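Local coordinates for protein peroxisomal acyl-CoA oxidase 1A (Solanum lycopersicum, PDB 2FON) that probably acts as an FAD-dependent acyl-CoA oxidase in peroxisomal fatty acid beta-oxidation, at residues I555-Q559 / Q560-G564; Q569-E572 / V573-G576. All coordinates share one frame; numbering follows the deposited sequence.

Contact 1 (I555-Q559 / Q560-G564)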
loop_
_atom_site.group_PDB
_atom_site.type_symbol
_atom_site.label_atom_id
_atom_site.label_comp_id
_atom_site.label_asym_id
_atom_site.label_seq_id
_atom_site.Cartn_x
_atom_site.Cartn_y
_atom_site.Cartn_z
ATOM N N ILE B 555 -26.937 10.678 1.222
ATOM C CA ILE B 555 -28.075 11.252 1.897
ATOM C C ILE B 555 -29.281 11.120 0.986
ATOM O O ILE B 555 -30.391 10.858 1.468
ATOM C CB ILE B 555 -27.837 12.741 2.353
ATOM C CG1 ILE B 555 -26.683 12.837 3.384
ATOM C CG2 ILE B 555 -29.136 13.371 2.881
ATOM C CD1 ILE B 555 -26.275 14.273 3.735
ATOM N N GLU B 556 -29.069 11.268 -0.319
ATOM C CA GLU B 556 -30.175 11.236 -1.266
ATOM C C GLU B 556 -30.814 9.856 -1.305
ATOM O O GLU B 556 -32.046 9.704 -1.394
ATOM C CB GLU B 556 -29.694 11.625 -2.645
ATOM C CG GLU B 556 -29.859 13.092 -2.966
ATOM C CD GLU B 556 -29.616 13.412 -4.456
ATOM O OE1 GLU B 556 -29.601 12.484 -5.328
ATOM O OE2 GLU B 556 -29.430 14.619 -4.751
ATOM N N LYS B 557 -29.928 8.856 -1.237
ATOM C CA LYS B 557 -30.269 7.439 -1.156
ATOM C C LYS B 557 -31.154 7.135 0.083
ATOM O O LYS B 557 -32.154 6.400 -0.009
ATOM C CB LYS B 557 -28.975 6.661 -1.127
ATOM C CG LYS B 557 -29.108 5.183 -1.013
ATOM C CD LYS B 557 -30.066 4.628 -2.034
ATOM C CE LYS B 557 -30.281 3.163 -1.787
ATOM N NZ LYS B 557 -30.785 2.579 -3.035
ATOM N N LEU B 558 -30.824 7.754 1.212
ATOM C CA LEU B 558 -31.586 7.533 2.433
ATOM C C LEU B 558 -33.033 8.018 2.398
ATOM O O LEU B 558 -33.836 7.559 3.212
ATOM C CB LEU B 558 -30.827 8.025 3.668
ATOM C CG LEU B 558 -29.449 7.314 3.884
ATOM C CD1 LEU B 558 -28.801 7.708 5.214
ATOM C CD2 LEU B 558 -29.450 5.768 3.732
ATOM N N GLN B 559 -33.373 8.909 1.454
ATOM C CA GLN B 559 -34.778 9.374 1.252
ATOM C C GLN B 559 -35.634 8.438 0.386
ATOM O O GLN B 559 -36.843 8.597 0.324
ATOM C CB GLN B 559 -34.819 10.751 0.602
ATOM C CG GLN B 559 -34.304 11.898 1.445
ATOM C CD GLN B 559 -33.529 12.916 0.606
ATOM O OE1 GLN B 559 -33.768 13.069 -0.602
ATOM N NE2 GLN B 559 -32.580 13.602 1.241
ATOM N N GLN B 560 -35.005 7.481 -0.300
ATOM C CA GLN B 560 -35.750 6.432 -0.983
ATOM C C GLN B 560 -36.492 5.600 0.060
ATOM O O GLN B 560 -36.288 5.800 1.271
ATOM C CB GLN B 560 -34.825 5.565 -1.820
ATOM C CG GLN B 560 -34.364 6.244 -3.083
ATOM C CD GLN B 560 -33.251 5.475 -3.823
ATOM O OE1 GLN B 560 -33.310 4.243 -3.971
ATOM N NE2 GLN B 560 -32.238 6.208 -4.303
ATOM N N ASN B 561 -37.371 4.694 -0.378
ATOM C CA ASN B 561 -38.033 3.816 0.590
ATOM C C ASN B 561 -37.030 2.829 1.227
ATOM O O ASN B 561 -36.470 3.147 2.284
ATOM C CB ASN B 561 -39.299 3.150 0.027
ATOM C CG ASN B 561 -38.984 1.979 -0.895
ATOM O OD1 ASN B 561 -39.425 0.856 -0.624
ATOM N ND2 ASN B 561 -38.204 2.220 -1.963
ATOM N N ILE B 562 -36.776 1.679 0.600
ATOM C CA ILE B 562 -35.833 0.661 1.136
ATOM C C ILE B 562 -36.459 -0.297 2.187
ATOM O O ILE B 562 -36.447 -0.010 3.381
ATOM C CB ILE B 562 -34.548 1.287 1.739
ATOM C CG1 ILE B 562 -33.840 2.216 0.748
ATOM C CG2 ILE B 562 -33.619 0.200 2.279
ATOM C CD1 ILE B 562 -32.660 2.952 1.384
ATOM N N PRO B 563 -36.949 -1.470 1.735
ATOM C CA PRO B 563 -37.614 -2.395 2.641
ATOM C C PRO B 563 -36.667 -3.202 3.551
ATOM O O PRO B 563 -35.407 -3.110 3.448
ATOM C CB PRO B 563 -38.403 -3.326 1.699
ATOM C CG PRO B 563 -37.854 -3.132 0.323
ATOM C CD PRO B 563 -36.867 -1.996 0.351
ATOM N N GLY B 564 -37.295 -3.992 4.430
ATOM C CA GLY B 564 -36.608 -4.863 5.383
ATOM C C GLY B 564 -36.395 -4.161 6.700
ATOM O O GLY B 564 -35.903 -3.026 6.713
#
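Lys-557 and Gln-560 clasp each other where helix 535-558 runs out, in a type I turn whose backbone closure is the bond from Gln-560 N to Lys-557 O (3.1 Å). The same pair is joined a second time through its side chains. The lysine leaves the helix with CG anti to the backbone N and bends at the next bond (chi2 51°), which carries its butyl chain alongside the turn and beneath the amide of Gln-560. There CD lies over one face of the flat group, 3.5 Å from Gln-560 NE2. The ammonium reaches Gln-560 OE1 from this same face, with NZ 3.2 Å from the oxygen and 45° out of the carbonyl plane, so the bond misses the lone pairs. The stronger partner of NZ is Glu-368 on helix 347-380, with which it forms a salt bridge; the glutamine oxygen adds a second, neutral acceptor to a buried lysine. Cut back to an alanine here, the side chain would probably leave Glu-368 without this cationic partner and the amide face of Gln-560 without its aliphatic support, so that the amide could turn more easily.

Leu-558, the next residue, points away from the loop and packs on helix 567-585, while the carboxylate of Glu-556 pairs with Lys-553 one turn back along its own helix. Beyond the turn the chain runs on away from the helix, but the CB of Ile-562 points back toward its end. Its side chain crosses that of Lys-557 at a slant and is also touched by Val-43 of helix 37-45 and by Val-567. The delta methyl does the touching: Ile-562 CD1 sits 4.0 Å from Lys-557 CE and 3.8 Å from Lys-557 O, the oxygen that also accepts the amide hydrogen of Gln-560.

Contact 2 (Q569-E572 / V573-G576)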
loop_
_atom_site.group_PDB
_atom_site.type_symbol
_atom_site.label_atom_id
_atom_site.label_comp_id
_atom_site.label_asym_id
_atom_site.label_seq_id
_atom_site.Cartn_x
_atom_site.Cartn_y
_atom_site.Cartn_z
ATOM N N GLN B 569 -31.973 1.919 8.886
ATOM C CA GLN B 569 -31.387 2.347 10.136
ATOM C C GLN B 569 -29.910 2.070 10.173
ATOM O O GLN B 569 -29.137 2.930 10.571
ATOM C CB GLN B 569 -32.112 1.657 11.305
ATOM C CG GLN B 569 -31.217 1.283 12.509
ATOM C CD GLN B 569 -30.951 2.453 13.470
ATOM O OE1 GLN B 569 -30.312 3.466 13.112
ATOM N NE2 GLN B 569 -31.433 2.307 14.704
ATOM N N GLN B 570 -29.518 0.874 9.736
ATOM C CA GLN B 570 -28.108 0.524 9.684
ATOM C C GLN B 570 -27.397 1.328 8.634
ATOM O O GLN B 570 -26.207 1.610 8.772
ATOM C CB GLN B 570 -27.895 -0.968 9.369
ATOM C CG GLN B 570 -27.928 -1.922 10.556
ATOM C CD GLN B 570 -27.151 -1.416 11.759
ATOM O OE1 GLN B 570 -27.741 -1.034 12.774
ATOM N NE2 GLN B 570 -25.831 -1.403 11.654
ATOM N N LEU B 571 -28.106 1.655 7.555
ATOM C CA LEU B 571 -27.492 2.378 6.440
ATOM C C LEU B 571 -27.264 3.806 6.817
ATOM O O LEU B 571 -26.278 4.384 6.376
ATOM C CB LEU B 571 -28.304 2.304 5.144
ATOM C CG LEU B 571 -28.218 0.978 4.383
ATOM C CD1 LEU B 571 -29.106 1.001 3.158
ATOM C CD2 LEU B 571 -26.787 0.724 4.029
ATOM N N GLU B 572 -28.146 4.348 7.659
ATOM C CA GLU B 572 -27.901 5.643 8.294
ATOM C C GLU B 572 -26.651 5.653 9.156
ATOM O O GLU B 572 -25.825 6.555 9.059
ATOM C CB GLU B 572 -29.087 6.063 9.111
ATOM C CG GLU B 572 -29.991 6.957 8.332
ATOM C CD GLU B 572 -31.476 6.648 8.562
ATOM O OE1 GLU B 572 -31.948 6.748 9.738
ATOM O OE2 GLU B 572 -32.170 6.320 7.562
ATOM N N VAL B 573 -26.512 4.644 9.998
ATOM C CA VAL B 573 -25.311 4.501 10.765
ATOM C C VAL B 573 -24.086 4.571 9.806
ATOM O O VAL B 573 -23.073 5.265 10.094
ATOM C CB VAL B 573 -25.337 3.177 11.554
ATOM C CG1 VAL B 573 -23.964 2.811 12.023
ATOM C CG2 VAL B 573 -26.254 3.253 12.715
ATOM N N LEU B 574 -24.176 3.878 8.659
ATOM C CA LEU B 574 -23.044 3.858 7.731
ATOM C C LEU B 574 -22.804 5.228 7.125
ATOM O O LEU B 574 -21.682 5.654 6.920
ATOM C CB LEU B 574 -23.197 2.766 6.679
ATOM C CG LEU B 574 -22.878 1.369 7.239
ATOM C CD1 LEU B 574 -23.159 0.249 6.239
ATOM C CD2 LEU B 574 -21.464 1.304 7.749
ATOM N N CYS B 575 -23.878 5.950 6.902
ATOM C CA CYS B 575 -23.764 7.295 6.366
ATOM C C CYS B 575 -22.953 8.206 7.261
ATOM O O CYS B 575 -22.051 8.915 6.796
ATOM C CB CYS B 575 -25.130 7.933 6.179
ATOM S SG CYS B 575 -24.877 9.327 5.131
ATOM N N GLY B 576 -23.302 8.158 8.545
ATOM C CA GLY B 576 -22.753 9.038 9.542
ATOM C C GLY B 576 -21.292 8.771 9.646
ATOM O O GLY B 576 -20.485 9.707 9.705
#
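Gln-569 O receives the amide of Val-573 at 3.2 Å, and the three residues that follow repeat this i to i+4 step without a break, in the pattern of a regular alpha helix: Leu-574 N bonds to Gln-570 O, Cys-575 N to Leu-571 O (2.9 Å), and Gly-576 N to Glu-572 O. In the first three the donor is tilted by about 25° from the carbonyl plane; the last runs almost straight off its carbonyl, with a C=O...N angle of 164°.

Val-573 leans back over the preceding turn. With CG1 anti to the backbone N (chi1 163°), its other methyl is left beside that nitrogen, and CG2 comes to rest 3.6 Å from Gln-569 O. The Gln-569 side chain, bent at its second torsion, brings OE1 to 4.1 Å from the same Val-573 CG2, a loose contact at the more exposed edge of the helix.

These turns belong to helix 567-585 in the all-helical C-terminal region of the acyl-CoA oxidase fold, where the helix packs against three others, with Gln-569 exposed. Leu-571 and Leu-574 lie one turn apart and touch through their branch ends, Leu-571 CD2 to Leu-574 CD1 at 4.3 Å; both also pack on Tyr-361 of helix 347-380. Val-573, Leu-574 and Gln-570 meet Leu-615 of helix 598-615, while toward helix 535-558 Leu-574 and Cys-575 contact Tyr-554, whose hydroxyl makes a weak hydrogen bond to Leu-571 O. Cys-575 CB sits 3.3 Å from Glu-572 O, its sulfur turned anti to the backbone N.

Overall arrangement
From the N-terminal side, contact 1 comes first, at the turn by which the chain leaves helix 535-558 and enters the short connection to helix 567-585; contact 2 then lies within the opening turns of that second helix. The two are in series, neither enclosing nor crossing the other, and each is local, so no long loop is closed. The centres of contact 1 and contact 2 are about 11 Å apart. They meet through Leu-558, whose CD1 lies 3.4 Å from Glu-572 CG and whose CD2 lies 3.9 Å from Leu-571 CB. Consecutive helices are thus packed together beside their connection, and helix 347-380 is engaged by both contacts.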